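Local atomic coordinates of class I phosphodiesterase PDEB1 (Leishmania major, PDB entry 2R8Q), a protein that belongs to the class I phosphodiesterases and has an all-helical catalytic domain built around a pair of metal ions. Residues A[89-94]-A[100-105]; A[138-143]-A[252-257]; A[211-216]-A[245-250]. One frame throughout, in Å; residues are numbered along the deposited sequence.

Overall arrangement
All three interactions sit in one all-helical domain, and their chemistry differs with their place around its metal centre. Interaction 2 lies almost at the centre of the chain and buries only 68 Å² between its segments, because a zinc ion, rather than direct packing, joins them. Interaction 1, also buried, brings 297 Å² of mostly apolar surface together and shares the zinc ion and two waters with interaction 2. Interaction 3 is partly exposed and purely a matter of van der Waals packing. It uses helix 239-254, as interaction 2 does, and touches it through Thr-214 and Asp-254. Interactions 1 and 3 do not touch, their centres lying about 18 Å apart.

Interaction 1: residues A[89-94]-A[100-105]; sequences QCRRRY and HNFYHV. With ZN (zinc ion), chain C.
The Phe-102 ring carries the aliphatic stem of Arg-91 over one face and meets the Tyr-94 ring at its edge. Arg-91 CG stands 3.6 Å from the Phe-102 centroid, only 12° off the normal, a well-centred CH-pi contact. Phe-102 has CG anti to its backbone N (chi1 -174°), which turns the ring from the start of helix 102-118 toward helix 80-92. Near the plane of that ring, Tyr-94 CD1 comes within 3.9 Å of Phe-102 CD1. Tyr-94 in turn takes Val-105 CG2 over a face, 4.1 Å from its centroid, and His-100 O at its edge. Val-105 CG1 presses on the phenol end, 3.4 Å from Tyr-94 CZ.

Polar ends look elsewhere: the Tyr-94 hydroxyl bonds to Leu-138 O, and the Arg-91 guanidinium, led away by a bend at chi3, pairs with Asp-57. Asn-101 N-caps helix 102-118 through a weak bond from Tyr-103 N to OD1, while its ND2 bonds to Val-97 O. One turn on, His-104 NE2 binds zinc at 2.2 Å. With no hydrogen bond crossing between the segments, CH-pi and van der Waals contacts carry the direct join between 89-94 and the helix start that presents this zinc ligand.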
loop_
_atom_site.group_PDB
_atom_site.type_symbol
_atom_site.label_atom_id
_atom_site.label_comp_id
_atom_site.label_asym_id
_atom_site.label_seq_id
_atom_site.Cartn_x
_atom_site.Cartn_y
_atom_site.Cartn_z
ATOM N N GLN A 89 -0.152 -0.776 -19.067
ATOM C CA GLN A 89 -0.443 -0.192 -17.763
ATOM C C GLN A 89 0.758 -0.453 -16.856
ATOM O O GLN A 89 1.102 0.377 -16.015
ATOM C CB GLN A 89 -1.716 -0.800 -17.162
ATOM C CG GLN A 89 -3.010 -0.322 -17.838
ATOM C CD GLN A 89 -3.366 1.123 -17.505
ATOM O OE1 GLN A 89 -2.583 1.850 -16.893
ATOM N NE2 GLN A 89 -4.561 1.547 -17.919
ATOM N N CYS A 90 1.399 -1.607 -17.031
ATOM C CA CYS A 90 2.588 -1.923 -16.241
ATOM C C CYS A 90 3.718 -0.974 -16.650
ATOM O O CYS A 90 4.378 -0.365 -15.804
ATOM C CB CYS A 90 3.036 -3.372 -16.479
ATOM S SG CYS A 90 2.039 -4.654 -15.661
ATOM N N ARG A 91 3.929 -0.840 -17.955
ATOM C CA ARG A 91 4.987 0.018 -18.472
ATOM C C ARG A 91 4.900 1.440 -17.922
ATOM O O ARG A 91 5.918 2.050 -17.580
ATOM C CB ARG A 91 4.933 0.040 -20.003
ATOM C CG ARG A 91 6.134 0.712 -20.648
ATOM C CD ARG A 91 6.046 0.685 -22.165
ATOM N NE ARG A 91 5.006 1.577 -22.671
ATOM C CZ ARG A 91 4.759 1.775 -23.961
ATOM N NH1 ARG A 91 5.476 1.143 -24.879
ATOM N NH2 ARG A 91 3.807 2.623 -24.335
ATOM N N ARG A 92 3.681 1.964 -17.835
ATOM C CA ARG A 92 3.454 3.319 -17.339
ATOM C C ARG A 92 3.938 3.529 -15.912
ATOM O O ARG A 92 4.232 4.654 -15.510
ATOM C CB ARG A 92 1.963 3.657 -17.363
ATOM C CG ARG A 92 1.359 3.888 -18.722
ATOM C CD ARG A 92 -0.127 4.167 -18.562
ATOM N NE ARG A 92 -0.761 4.545 -19.819
ATOM C CZ ARG A 92 -2.051 4.837 -19.943
ATOM N NH1 ARG A 92 -2.847 4.790 -18.883
ATOM N NH2 ARG A 92 -2.545 5.182 -21.124
ATOM N N ARG A 93 4.010 2.446 -15.147
ATOM C CA ARG A 93 4.403 2.551 -13.753
ATOM C C ARG A 93 5.873 2.302 -13.437
ATOM O O ARG A 93 6.264 2.263 -12.267
ATOM C CB ARG A 93 3.485 1.661 -12.910
ATOM C CG ARG A 93 2.047 2.194 -12.907
ATOM C CD ARG A 93 1.072 1.243 -12.239
ATOM N NE ARG A 93 -0.271 1.812 -12.115
ATOM C CZ ARG A 93 -1.097 2.060 -13.131
ATOM N NH1 ARG A 93 -0.736 1.798 -14.383
ATOM N NH2 ARG A 93 -2.300 2.565 -12.888
ATOM N N TYR A 94 6.689 2.138 -14.473
ATOM C CA TYR A 94 8.119 1.972 -14.267
ATOM C C TYR A 94 8.772 3.318 -14.537
ATOM O O TYR A 94 8.420 4.021 -15.494
ATOM C CB TYR A 94 8.706 0.886 -15.180
ATOM C CG TYR A 94 8.369 -0.498 -14.682
ATOM C CD1 TYR A 94 7.269 -1.196 -15.184
ATOM C CD2 TYR A 94 9.077 -1.062 -13.619
ATOM C CE1 TYR A 94 6.876 -2.420 -14.632
ATOM C CE2 TYR A 94 8.689 -2.279 -13.060
ATOM C CZ TYR A 94 7.589 -2.949 -13.565
ATOM O OH TYR A 94 7.169 -4.121 -12.974
ATOM N N HIS A 100 16.099 -0.739 -12.599
ATOM C CA HIS A 100 14.735 -1.172 -12.326
ATOM C C HIS A 100 13.678 -0.455 -13.141
ATOM O O HIS A 100 12.704 0.083 -12.607
ATOM C CB HIS A 100 14.429 -1.065 -10.831
ATOM C CG HIS A 100 15.094 -2.127 -10.010
ATOM N ND1 HIS A 100 16.259 -1.909 -9.307
ATOM C CD2 HIS A 100 14.779 -3.432 -9.821
ATOM C CE1 HIS A 100 16.634 -3.034 -8.721
ATOM N NE2 HIS A 100 15.753 -3.973 -9.018
ATOM N N ASN A 101 13.885 -0.472 -14.453
ATOM C CA ASN A 101 12.967 0.142 -15.399
ATOM C C ASN A 101 12.192 -0.966 -16.113
ATOM O O ASN A 101 12.360 -2.148 -15.810
ATOM C CB ASN A 101 13.752 0.996 -16.397
ATOM C CG ASN A 101 14.903 0.239 -17.027
ATOM O OD1 ASN A 101 14.711 -0.840 -17.581
ATOM N ND2 ASN A 101 16.107 0.803 -16.949
ATOM N N PHE A 102 11.341 -0.588 -17.063
ATOM C CA PHE A 102 10.528 -1.561 -17.779
ATOM C C PHE A 102 11.343 -2.683 -18.431
ATOM O O PHE A 102 10.900 -3.827 -18.474
ATOM C CB PHE A 102 9.675 -0.835 -18.829
ATOM C CG PHE A 102 8.687 -1.718 -19.547
ATOM C CD1 PHE A 102 7.708 -2.420 -18.844
ATOM C CD2 PHE A 102 8.713 -1.815 -20.937
ATOM C CE1 PHE A 102 6.768 -3.204 -19.512
ATOM C CE2 PHE A 102 7.778 -2.597 -21.619
ATOM C CZ PHE A 102 6.803 -3.291 -20.909
ATOM N N TYR A 103 12.535 -2.373 -18.931
ATOM C CA TYR A 103 13.349 -3.401 -19.574
ATOM C C TYR A 103 13.734 -4.544 -18.643
ATOM O O TYR A 103 13.874 -5.684 -19.085
ATOM C CB TYR A 103 14.601 -2.778 -20.186
ATOM C CG TYR A 103 14.284 -1.678 -21.170
ATOM C CD1 TYR A 103 14.697 -0.368 -20.934
ATOM C CD2 TYR A 103 13.553 -1.942 -22.330
ATOM C CE1 TYR A 103 14.393 0.655 -21.830
ATOM C CE2 TYR A 103 13.240 -0.924 -23.231
ATOM C CZ TYR A 103 13.663 0.370 -22.975
ATOM O OH TYR A 103 13.364 1.391 -23.852
ATOM N N HIS A 104 13.913 -4.247 -17.360
ATOM C CA HIS A 104 14.257 -5.296 -16.406
ATOM C C HIS A 104 13.123 -6.304 -16.265
ATOM O O HIS A 104 13.368 -7.508 -16.228
ATOM C CB HIS A 104 14.568 -4.703 -15.023
ATOM C CG HIS A 104 14.559 -5.714 -13.913
ATOM N ND1 HIS A 104 15.473 -6.746 -13.833
ATOM C CD2 HIS A 104 13.765 -5.833 -12.824
ATOM C CE1 HIS A 104 15.244 -7.451 -12.738
ATOM N NE2 HIS A 104 14.213 -6.917 -12.108
ATOM N N VAL A 105 11.879 -5.832 -16.184
ATOM C CA VAL A 105 10.780 -6.783 -16.019
ATOM C C VAL A 105 10.470 -7.528 -17.313
ATOM O O VAL A 105 10.025 -8.671 -17.278
ATOM C CB VAL A 105 9.499 -6.119 -15.429
ATOM C CG1 VAL A 105 9.832 -5.501 -14.070
ATOM C CG2 VAL A 105 8.930 -5.069 -16.373
HETATM ZN ZN ZN C . 13.435 -7.368 -10.103
HETATM O O HOH W 1 15.434 -6.653 -9.247
HETATM O O HOH W 2 13.216 -7.682 -7.980
#

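Interaction 2: residues A[138-143]-A[252-257]; sequences LVHDLD and AGDVSN. With ZN (zinc ion), chain C; MG (magnesium ion), chain D; IBM (3-isobutyl-1-methylxanthine), chain E.
Beside His-140, Asp-141 and Asp-254, which meet across the contact at one zinc ion, a single water oxygen is gripped by two metals, lying 2.2 Å from the zinc ion and 2.2 Å from the magnesium ion. This bridging water also falls in the plane of the His-140 ring, at its edge. The zinc ion is what joins the segments. His-140 NE2 and Asp-254 OD1 stand only 3.1 Å apart, yet no hydrogen bond links them, since both are neighbouring corners of one coordination shell. Asp-141 OD2 takes the corner across the metal from Asp-254 OD1, a second water faces His-140 NE2, and His-104 faces the bridging water, so the six ligands form an octahedron.

Asp-141 splits its carboxylate between the ions, OD2 holding zinc at 2.1 Å and OD1 holding magnesium at 2.2 Å. Its CB lies over a face of the His-140 ring, whereas the Asp-254 carboxylate stands nearly upright to that ring, the planes 85° apart. His-140 has an unusual first torsion, chi1 95°, consistent with a ring fixed at both nitrogens, by zinc at NE2 and by Ala-137 O at ND1.

Just beyond Asp-254 the helix ends, and Ser-256 OG ties the turn back by a 2.7 Å bond to Gly-253 O. Asn-257 then borders the pocket: its OD1 lies 3.7 Å from C10 of 3-isobutyl-1-methylxanthine and bonds to Tyr-99 OH, while Gln-306 hydrogen-bonds the ligand.

Two histidines and two aspartates, with the adjacent His-140 and Asp-141 as the eponymous pair, make this the binuclear metal site of the HD phosphodiesterase clan.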
loop_
_atom_site.group_PDB
_atom_site.type_symbol
_atom_site.label_atom_id
_atom_site.label_comp_id
_atom_site.label_asym_id
_atom_site.label_seq_id
_atom_site.Cartn_x
_atom_site.Cartn_y
_atom_site.Cartn_z
ATOM N N LEU A 138 5.954 -9.139 -14.916
ATOM C CA LEU A 138 5.732 -7.767 -15.357
ATOM C C LEU A 138 5.350 -6.772 -14.263
ATOM O O LEU A 138 5.538 -5.568 -14.432
ATOM C CB LEU A 138 4.671 -7.742 -16.469
ATOM C CG LEU A 138 5.043 -8.524 -17.733
ATOM C CD1 LEU A 138 3.861 -8.547 -18.695
ATOM C CD2 LEU A 138 6.261 -7.885 -18.391
ATOM N N VAL A 139 4.825 -7.261 -13.144
ATOM C CA VAL A 139 4.417 -6.372 -12.061
ATOM C C VAL A 139 5.352 -6.411 -10.859
ATOM O O VAL A 139 5.209 -5.605 -9.948
ATOM C CB VAL A 139 3.008 -6.740 -11.515
ATOM C CG1 VAL A 139 1.993 -6.799 -12.649
ATOM C CG2 VAL A 139 3.068 -8.072 -10.778
ATOM N N HIS A 140 6.324 -7.318 -10.870
ATOM C CA HIS A 140 7.175 -7.498 -9.696
ATOM C C HIS A 140 8.045 -6.358 -9.172
ATOM O O HIS A 140 8.512 -6.435 -8.037
ATOM C CB HIS A 140 8.005 -8.788 -9.840
ATOM C CG HIS A 140 9.376 -8.582 -10.399
ATOM N ND1 HIS A 140 9.624 -8.477 -11.752
ATOM C CD2 HIS A 140 10.576 -8.467 -9.785
ATOM C CE1 HIS A 140 10.919 -8.304 -11.945
ATOM N NE2 HIS A 140 11.520 -8.296 -10.768
ATOM N N ASP A 141 8.249 -5.307 -9.965
ATOM C CA ASP A 141 9.050 -4.159 -9.526
ATOM C C ASP A 141 8.346 -2.819 -9.775
ATOM O O ASP A 141 8.990 -1.770 -9.783
ATOM C CB ASP A 141 10.414 -4.134 -10.232
ATOM C CG ASP A 141 11.467 -4.925 -9.494
ATOM O OD1 ASP A 141 11.450 -4.897 -8.248
ATOM O OD2 ASP A 141 12.319 -5.555 -10.158
ATOM N N LEU A 142 7.030 -2.851 -9.955
ATOM C CA LEU A 142 6.272 -1.626 -10.236
ATOM C C LEU A 142 6.620 -0.402 -9.388
ATOM O O LEU A 142 6.625 -0.459 -8.165
ATOM C CB LEU A 142 4.769 -1.897 -10.113
ATOM C CG LEU A 142 4.116 -2.793 -11.171
ATOM C CD1 LEU A 142 2.744 -3.249 -10.684
ATOM C CD2 LEU A 142 3.991 -2.039 -12.488
ATOM N N ASP A 143 6.899 0.705 -10.070
ATOM C CA ASP A 143 7.208 1.985 -9.433
ATOM C C ASP A 143 8.464 1.994 -8.562
ATOM O O ASP A 143 8.562 2.755 -7.597
ATOM C CB ASP A 143 5.983 2.458 -8.637
ATOM C CG ASP A 143 6.089 3.906 -8.184
ATOM O OD1 ASP A 143 6.493 4.767 -8.995
ATOM O OD2 ASP A 143 5.746 4.186 -7.014
ATOM N N ALA A 252 15.112 -16.729 -9.304
ATOM C CA ALA A 252 16.157 -17.067 -10.266
ATOM C C ALA A 252 16.157 -16.069 -11.419
ATOM O O ALA A 252 17.205 -15.562 -11.811
ATOM C CB ALA A 252 15.944 -18.485 -10.802
ATOM N N GLY A 253 14.980 -15.791 -11.967
ATOM C CA GLY A 253 14.905 -14.844 -13.062
ATOM C C GLY A 253 15.389 -13.470 -12.632
ATOM O O GLY A 253 16.044 -12.760 -13.391
ATOM N N ASP A 254 15.073 -13.101 -11.397
ATOM C CA ASP A 254 15.454 -11.803 -10.862
ATOM C C ASP A 254 16.972 -11.614 -10.762
ATOM O O ASP A 254 17.473 -10.503 -10.958
ATOM C CB ASP A 254 14.793 -11.610 -9.493
ATOM C CG ASP A 254 14.471 -10.161 -9.197
ATOM O OD1 ASP A 254 14.423 -9.338 -10.141
ATOM O OD2 ASP A 254 14.247 -9.848 -8.008
ATOM N N VAL A 255 17.706 -12.687 -10.475
ATOM C CA VAL A 255 19.166 -12.594 -10.377
ATOM C C VAL A 255 19.861 -13.322 -11.526
ATOM O O VAL A 255 21.008 -13.756 -11.401
ATOM C CB VAL A 255 19.691 -13.163 -9.032
ATOM C CG1 VAL A 255 19.124 -12.355 -7.877
ATOM C CG2 VAL A 255 19.326 -14.634 -8.891
ATOM N N SER A 256 19.167 -13.420 -12.656
ATOM C CA SER A 256 19.679 -14.117 -13.836
ATOM C C SER A 256 20.690 -13.363 -14.696
ATOM O O SER A 256 21.263 -13.945 -15.615
ATOM C CB SER A 256 18.514 -14.540 -14.732
ATOM O OG SER A 256 17.827 -13.409 -15.247
ATOM N N ASN A 257 20.904 -12.081 -14.419
ATOM C CA ASN A 257 21.846 -11.301 -15.221
ATOM C C ASN A 257 23.204 -11.991 -15.361
ATOM O O ASN A 257 23.794 -11.992 -16.439
ATOM C CB ASN A 257 22.062 -9.911 -14.614
ATOM C CG ASN A 257 20.851 -8.995 -14.758
ATOM O OD1 ASN A 257 20.812 -7.922 -14.158
ATOM N ND2 ASN A 257 19.871 -9.407 -15.556
HETATM ZN ZN ZN C . 13.435 -7.368 -10.103
HETATM MG MG MG D . 12.454 -6.061 -6.722
HETATM N N9 IBM E . 23.101 -7.112 -6.324
HETATM C C8 IBM E . 24.426 -6.846 -6.081
HETATM N N7 IBM E . 25.186 -6.940 -7.143
HETATM C C5 IBM E . 24.301 -7.292 -8.153
HETATM C C4 IBM E . 23.018 -7.401 -7.666
HETATM N N3 IBM E . 21.902 -7.723 -8.357
HETATM C C2 IBM E . 22.106 -7.966 -9.686
HETATM N N1 IBM E . 23.376 -7.878 -10.267
HETATM C C6 IBM E . 24.469 -7.541 -9.505
HETATM O O6 IBM E . 25.577 -7.461 -10.011
HETATM O O2 IBM E . 21.149 -8.270 -10.390
HETATM C C10 IBM E . 23.541 -8.144 -11.689
HETATM C C11 IBM E . 20.591 -7.799 -7.734
HETATM C C12 IBM E . 20.177 -6.403 -7.260
HETATM C C13 IBM E . 19.412 -5.665 -8.349
HETATM C C14 IBM E . 19.355 -6.489 -5.982
HETATM O O HOH W 2 13.216 -7.682 -7.980
HETATM O O HOH W 1 15.434 -6.653 -9.247
HETATM O O HOH W 3 11.844 -4.446 -5.331
HETATM O O HOH W 4 13.071 -7.187 -4.942
HETATM O O HOH W 5 14.438 -5.076 -6.814
#

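Interaction 3: residues A[211-216]-A[245-250]; sequences VLATDM and VMETLI
Ala-213 and Thr-214 pack against Glu-247 and Ile-250 where a type I beta turn, Leu-212 to Asp-215, brings the chain off the end of helix 197-212 and along the side of helix 239-254. This is helix-end-to-helix packing within the all-helical phosphodiesterase domain, and no hydrogen bond crosses between the segments.

At the outer end, Ala-213 CB points to the helix and meets Glu-247 CB at 3.7 Å. Glu-247 touches with its CB and CG methylenes, CG 4.0 Å from Ala-213 CB, and runs on extended beyond them. The same side chain also packs on Asp-209 of helix 197-212.

One helical turn further along helix 239-254, at the buried end, Thr-214 sets its methyl alongside Ile-250. Thr-214 CG2 rests almost evenly on three atoms of the isoleucine, 4.0 Å from Ile-250 CG1, 4.1 Å from Ile-250 CG2 and 4.2 Å from Ile-250 CD1. Ile-250 places CG1 anti to the backbone N (chi1 -169°) and continues extended to CD1, which packs on His-140 of the metal site. Thr-214 itself touches Asp-254, a zinc ligand, and its side chain is about 4 Å from the bound magnesium ion at the nearest atoms.

With chi1 60°, Thr-214 OG1 lies between the backbone N and the carbonyl carbon and CG2 lies anti to the carbonyl carbon, which turns the methyl to Ile-250 and the hydroxyl back on its own turn. Val-211 O accepts twice there, from Thr-214 N at 3.1 Å and from Thr-214 OG1 at 2.6 Å, the hydroxyl lying in the carbonyl plane.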
loop_
_atom_site.group_PDB
_atom_site.type_symbol
_atom_site.label_atom_id
_atom_site.label_comp_id
_atom_site.label_asym_id
_atom_site.label_seq_id
_atom_site.Cartn_x
_atom_site.Cartn_y
_atom_site.Cartn_z
ATOM N N VAL A 211 5.938 -12.108 -5.751
ATOM C CA VAL A 211 6.525 -10.778 -5.644
ATOM C C VAL A 211 7.209 -10.613 -4.285
ATOM O O VAL A 211 8.325 -10.104 -4.200
ATOM C CB VAL A 211 5.460 -9.664 -5.799
ATOM C CG1 VAL A 211 6.109 -8.298 -5.615
ATOM C CG2 VAL A 211 4.814 -9.745 -7.169
ATOM N N LEU A 212 6.542 -11.045 -3.221
ATOM C CA LEU A 212 7.133 -10.904 -1.897
ATOM C C LEU A 212 8.412 -11.723 -1.768
ATOM O O LEU A 212 9.321 -11.359 -1.014
ATOM C CB LEU A 212 6.129 -11.317 -0.817
ATOM C CG LEU A 212 4.867 -10.448 -0.722
ATOM C CD1 LEU A 212 3.959 -10.996 0.378
ATOM C CD2 LEU A 212 5.244 -8.999 -0.434
ATOM N N ALA A 213 8.483 -12.824 -2.509
ATOM C CA ALA A 213 9.657 -13.692 -2.471
ATOM C C ALA A 213 10.895 -13.062 -3.107
ATOM O O ALA A 213 12.002 -13.566 -2.922
ATOM C CB ALA A 213 9.349 -15.017 -3.158
ATOM N N THR A 214 10.722 -11.970 -3.849
ATOM C CA THR A 214 11.866 -11.327 -4.496
ATOM C C THR A 214 12.686 -10.412 -3.590
ATOM O O THR A 214 13.703 -9.871 -4.019
ATOM C CB THR A 214 11.454 -10.518 -5.748
ATOM O OG1 THR A 214 10.518 -9.497 -5.381
ATOM C CG2 THR A 214 10.840 -11.435 -6.800
ATOM N N ASP A 215 12.253 -10.227 -2.345
ATOM C CA ASP A 215 13.020 -9.393 -1.421
ATOM C C ASP A 215 14.269 -10.185 -1.054
ATOM O O ASP A 215 14.177 -11.231 -0.412
ATOM C CB ASP A 215 12.215 -9.088 -0.158
ATOM C CG ASP A 215 12.991 -8.234 0.832
ATOM O OD1 ASP A 215 14.154 -7.887 0.539
ATOM O OD2 ASP A 215 12.434 -7.905 1.900
ATOM N N MET A 216 15.431 -9.690 -1.464
ATOM C CA MET A 216 16.685 -10.390 -1.198
ATOM C C MET A 216 17.046 -10.551 0.272
ATOM O O MET A 216 17.936 -11.335 0.611
ATOM C CB MET A 216 17.835 -9.717 -1.953
ATOM C CG MET A 216 17.838 -10.002 -3.452
ATOM S SD MET A 216 17.937 -11.774 -3.857
ATOM C CE MET A 216 19.668 -12.093 -3.613
ATOM N N VAL A 245 8.180 -23.625 -5.844
ATOM C CA VAL A 245 8.880 -23.701 -7.121
ATOM C C VAL A 245 8.691 -22.384 -7.874
ATOM O O VAL A 245 9.636 -21.863 -8.466
ATOM C CB VAL A 245 8.358 -24.874 -7.990
ATOM C CG1 VAL A 245 8.810 -24.694 -9.443
ATOM C CG2 VAL A 245 8.889 -26.196 -7.444
ATOM N N MET A 246 7.474 -21.842 -7.839
ATOM C CA MET A 246 7.191 -20.573 -8.509
ATOM C C MET A 246 8.034 -19.455 -7.909
ATOM O O MET A 246 8.625 -18.645 -8.632
ATOM C CB MET A 246 5.712 -20.203 -8.363
ATOM C CG MET A 246 4.743 -21.096 -9.120
ATOM S SD MET A 246 3.016 -20.636 -8.782
ATOM C CE MET A 246 2.878 -19.147 -9.757
ATOM N N GLU A 247 8.089 -19.408 -6.581
ATOM C CA GLU A 247 8.852 -18.371 -5.897
ATOM C C GLU A 247 10.336 -18.484 -6.201
ATOM O O GLU A 247 11.019 -17.479 -6.376
ATOM C CB GLU A 247 8.627 -18.455 -4.384
ATOM C CG GLU A 247 7.176 -18.254 -3.972
ATOM C CD GLU A 247 6.926 -18.599 -2.516
ATOM O OE1 GLU A 247 7.744 -19.341 -1.933
ATOM O OE2 GLU A 247 5.906 -18.141 -1.957
ATOM N N THR A 248 10.832 -19.715 -6.261
ATOM C CA THR A 248 12.241 -19.935 -6.541
ATOM C C THR A 248 12.574 -19.547 -7.979
ATOM O O THR A 248 13.650 -19.003 -8.243
ATOM C CB THR A 248 12.622 -21.398 -6.279
ATOM O OG1 THR A 248 12.265 -21.738 -4.936
ATOM C CG2 THR A 248 14.119 -21.601 -6.453
ATOM N N LEU A 249 11.657 -19.825 -8.903
ATOM C CA LEU A 249 11.874 -19.467 -10.300
ATOM C C LEU A 249 11.911 -17.955 -10.487
ATOM O O LEU A 249 12.789 -17.448 -11.185
ATOM C CB LEU A 249 10.789 -20.061 -11.204
ATOM C CG LEU A 249 10.907 -21.555 -11.516
ATOM C CD1 LEU A 249 9.654 -22.021 -12.235
ATOM C CD2 LEU A 249 12.150 -21.812 -12.368
ATOM N N ILE A 250 10.976 -17.222 -9.882
ATOM C CA ILE A 250 11.014 -15.775 -10.065
ATOM C C ILE A 250 12.269 -15.199 -9.421
ATOM O O ILE A 250 12.835 -14.228 -9.922
ATOM C CB ILE A 250 9.733 -15.062 -9.532
ATOM C CG1 ILE A 250 9.742 -13.604 -10.013
ATOM C CG2 ILE A 250 9.660 -15.133 -8.006
ATOM C CD1 ILE A 250 8.406 -12.881 -9.887
#